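Long-range contact in macrophage receptor MARCO (Mus musculus, PDB 2OYA), which probably recognises ligands as a macrophage scavenger receptor, through a basic and an acidic cluster on its cysteine-rich domain: residues Asn36-Val41 and Asp67-Arg72. Numbering follows the deposited sequence. Where two conformers were deposited one is given.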
ATOM      1  N   ASN A  36      -8.961  -1.666  -5.831  1.00  7.78           N
ATOM      2  CA  ASN A  36      -9.279  -2.507  -4.667  1.00  7.68           C
ATOM      3  C   ASN A  36      -8.453  -3.793  -4.603  1.00  7.26           C
ATOM      4  O   ASN A  36      -8.151  -4.282  -3.507  1.00  7.01           O
ATOM      5  CB  ASN A  36     -10.779  -2.808  -4.616  1.00  7.48           C
ATOM      6  CG  ASN A  36     -11.610  -1.585  -4.192  1.00  8.65           C
ATOM      7  OD1 ASN A  36     -11.098  -0.652  -3.561  1.00  8.01           O
ATOM      8  ND2 ASN A  36     -12.895  -1.581  -4.558  1.00  7.14           N
ATOM      9  N   ASN A  37      -8.095  -4.329  -5.764  1.00  7.26           N
ATOM     10  CA  ASN A  37      -7.275  -5.549  -5.830  1.00  7.84           C
ATOM     11  C   ASN A  37      -5.891  -5.266  -5.277  1.00  6.72           C
ATOM     12  O   ASN A  37      -5.371  -6.032  -4.464  1.00  6.73           O
ATOM     13  CB  ASN A  37      -7.178  -6.093  -7.265  1.00  9.16           C
ATOM     14  CG  ASN A  37      -8.470  -6.740  -7.731  1.00 12.26           C
ATOM     15  OD1 ASN A  37      -9.272  -7.222  -6.928  1.00 17.49           O
ATOM     16  ND2 ASN A  37      -8.681  -6.743  -9.038  1.00 18.05           N
ATOM     17  N   ASP A  38      -5.319  -4.130  -5.686  1.00  5.98           N
ATOM     18  CA  ASP A  38      -4.016  -3.700  -5.153  1.00  6.17           C
ATOM     19  C   ASP A  38      -4.082  -3.444  -3.648  1.00  5.95           C
ATOM     20  O   ASP A  38      -3.200  -3.875  -2.888  1.00  4.93           O
ATOM     21  CB  ASP A  38      -3.607  -2.407  -5.846  1.00  6.24           C
ATOM     22  CG  ASP A  38      -3.500  -2.562  -7.337  1.00  9.67           C
ATOM     23  OD1 ASP A  38      -3.093  -3.653  -7.780  1.00  9.23           O
ATOM     24  OD2 ASP A  38      -3.823  -1.599  -8.058  1.00 12.02           O
ATOM     25  N   ALA A  39      -5.134  -2.726  -3.231  1.00  5.75           N
ATOM     26  CA  ALA A  39      -5.366  -2.398  -1.822  1.00  5.40           C
ATOM     27  C   ALA A  39      -5.487  -3.677  -0.969  1.00  6.01           C
ATOM     28  O   ALA A  39      -4.956  -3.746   0.145  1.00  4.38           O
ATOM     29  CB  ALA A  39      -6.633  -1.553  -1.677  1.00  6.13           C
ATOM     30  N   THR A  40      -6.210  -4.668  -1.494  1.00  5.83           N
ATOM     31  CA  THR A  40      -6.386  -5.948  -0.801  1.00  5.93           C
ATOM     32  C   THR A  40      -5.039  -6.660  -0.652  1.00  5.63           C
ATOM     33  O   THR A  40      -4.750  -7.211   0.406  1.00  4.68           O
ATOM     34  CB  THR A  40      -7.445  -6.826  -1.508  1.00  6.72           C
ATOM     35  OG1 THR A  40      -8.715  -6.161  -1.419  1.00  6.73           O
ATOM     36  CG2 THR A  40      -7.578  -8.215  -0.868  1.00  6.66           C
ATOM     37  N   VAL A  41      -4.218  -6.657  -1.703  1.00  6.06           N
ATOM     38  CA  VAL A  41      -2.889  -7.273  -1.576  1.00  5.99           C
ATOM     39  C   VAL A  41      -2.047  -6.561  -0.520  1.00  6.46           C
ATOM     40  O   VAL A  41      -1.458  -7.210   0.356  1.00  5.67           O
ATOM     41  CB  VAL A  41      -2.137  -7.378  -2.921  1.00  6.13           C
ATOM     42  CG1 VAL A  41      -0.728  -7.922  -2.695  1.00  6.76           C
ATOM     43  CG2 VAL A  41      -2.910  -8.275  -3.858  1.00  6.34           C
ATOM     44  N   ASP A  67       4.339   2.614  -9.041  1.00  6.66           N
ATOM     45  CA  ASP A  67       3.384   3.283  -9.923  1.00  7.49           C
ATOM     46  C   ASP A  67       2.796   2.204 -10.838  1.00  6.94           C
ATOM     47  O   ASP A  67       3.436   1.164 -11.087  1.00  7.04           O
ATOM     48  CB  ASP A  67       4.098   4.374 -10.743  1.00  7.82           C
ATOM     49  CG  ASP A  67       3.143   5.276 -11.507  1.00  9.23           C
ATOM     50  OD1 ASP A  67       1.939   5.260 -11.219  1.00  9.91           O
ATOM     51  OD2 ASP A  67       3.623   6.054 -12.375  1.00 11.48           O
ATOM     52  N   ASN A  68       1.570   2.436 -11.297  1.00  8.10           N
ATOM     53  CA  ASN A  68       0.849   1.495 -12.158  1.00  9.56           C
ATOM     54  C   ASN A  68       0.833   0.078 -11.608  1.00  9.26           C
ATOM     55  O   ASN A  68       1.059  -0.889 -12.340  1.00  9.12           O
ATOM     56  CB  ASN A  68       1.406   1.541 -13.591  1.00 10.05           C
ATOM     57  CG  ASN A  68       1.418   2.944 -14.145  1.00 13.16           C
ATOM     58  OD1 ASN A  68       2.481   3.525 -14.372  1.00 17.81           O
ATOM     59  ND2 ASN A  68       0.236   3.528 -14.294  1.00 14.38           N
ATOM     60  N   VAL A  69       0.557  -0.035 -10.301  1.00  9.14           N
ATOM     61  CA  VAL A  69       0.403  -1.350  -9.688  1.00  8.63           C
ATOM     62  C   VAL A  69      -0.852  -2.024 -10.256  1.00  9.54           C
ATOM     63  O   VAL A  69      -1.937  -1.428 -10.263  1.00  8.91           O
ATOM     64  CB  VAL A  69       0.328  -1.257  -8.151  1.00  8.13           C
ATOM     65  CG1 VAL A  69       0.245  -2.655  -7.519  1.00  8.42           C
ATOM     66  CG2 VAL A  69       1.546  -0.484  -7.599  1.00  7.97           C
ATOM     67  N   ASN A  70      -0.686  -3.257 -10.733  0.50  9.51           N
ATOM     68  CA  ASN A  70      -1.783  -4.017 -11.324  0.50 10.53           C
ATOM     69  C   ASN A  70      -1.844  -5.446 -10.791  0.50 10.68           C
ATOM     70  O   ASN A  70      -1.589  -6.401 -11.519  0.50 10.23           O
ATOM     71  CB  ASN A  70      -1.668  -4.004 -12.848  0.50 11.10           C
ATOM     72  CG  ASN A  70      -2.233  -2.743 -13.457  0.50 11.61           C
ATOM     73  OD1 ASN A  70      -3.450  -2.607 -13.609  0.50 14.90           O
ATOM     74  ND2 ASN A  70      -1.357  -1.812 -13.819  0.50 13.41           N
ATOM     75  N   CYS A  71      -2.185  -5.574  -9.511  1.00 10.61           N
ATOM     76  CA  CYS A  71      -2.317  -6.886  -8.866  1.00 11.14           C
ATOM     77  C   CYS A  71      -3.563  -7.583  -9.387  1.00 12.48           C
ATOM     78  O   CYS A  71      -4.553  -6.923  -9.723  1.00 12.08           O
ATOM     79  CB  CYS A  71      -2.469  -6.744  -7.349  1.00 10.95           C
ATOM     80  SG  CYS A  71      -1.069  -5.939  -6.509  1.00  9.11           S
ATOM     81  N   ARG A  72      -3.502  -8.911  -9.411  1.00 13.51           N
ATOM     82  CA  ARG A  72      -4.673  -9.746  -9.679  1.00 16.14           C
ATOM     83  C   ARG A  72      -5.623  -9.694  -8.485  1.00 15.93           C
ATOM     84  O   ARG A  72      -6.834  -9.808  -8.649  1.00 16.54           O
ATOM     85  CB  ARG A  72      -4.259 -11.196  -9.945  1.00 16.21           C
ATOM     86  CG  ARG A  72      -3.433 -11.401 -11.219  1.00 18.37           C
ATOM     87  CD  ARG A  72      -2.880 -12.833 -11.294  1.00 19.59           C
ATOM     88  NE  ARG A  72      -1.757 -13.108 -10.387  1.00 26.20           N
ATOM     89  CZ  ARG A  72      -0.499 -12.706 -10.583  1.00 29.13           C
ATOM     90  NH1 ARG A  72      -0.176 -11.972 -11.648  1.00 31.92           N
ATOM     91  NH2 ARG A  72       0.449 -13.026  -9.705  1.00 31.40           N
TER
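A partly buried helix-to-loop contact joins the first turns of helix 36-45 to the loop that follows strand 64-66 in the SRCR domain. One carboxylate and one cysteine carry it. Asp-38 and Cys-71 are the closest pair, with CA atoms 5.2 Å apart. The backbone N-H of Cys-71 gives a hydrogen bond to Asp-38 OD1, with N to OD1 2.7 Å and an angle of 160° at the hydrogen. The N-H meets OD1 nearly along its C-O axis. Asp-38 CG lies beside its own backbone N (chi1 -59°), and this brings the carboxylate up to the loop. The other oxygen, OD2, takes a hydrogen bond from Asp-35 N, so both carboxylate oxygens have a backbone donor. Asp-38 OD2 also lies 2.9 Å from Val-69 O, without a bond. The two N-H donors and the helix start probably favour the charged carboxylate despite this neighbour. Val-69 runs past Asp-38 in the opposite direction and lays CG1 against OD1 at 3.5 Å. Cys-71 CB and SG flank the same oxygen, SG at 3.3 Å from Asp-38 OD1. One helical turn on, Val-41 adds an apolar touch, CG2 to Cys-71 CB at 3.8 Å. On the exposed side Arg-72 O sits over the flat face of the Asn-37 amide, 3.6 Å from Asn-37 CG, not in line with its N-H groups. Cys-71 is disulfide-bonded to Cys-81, so the helix packs directly against one of the domain's three disulfides. Thr-40 OG1 and Asn-36 OD1 accept hydrogen bonds from Gly-51 N and Ala-53 N, tying the helix to strand 51-54 as well.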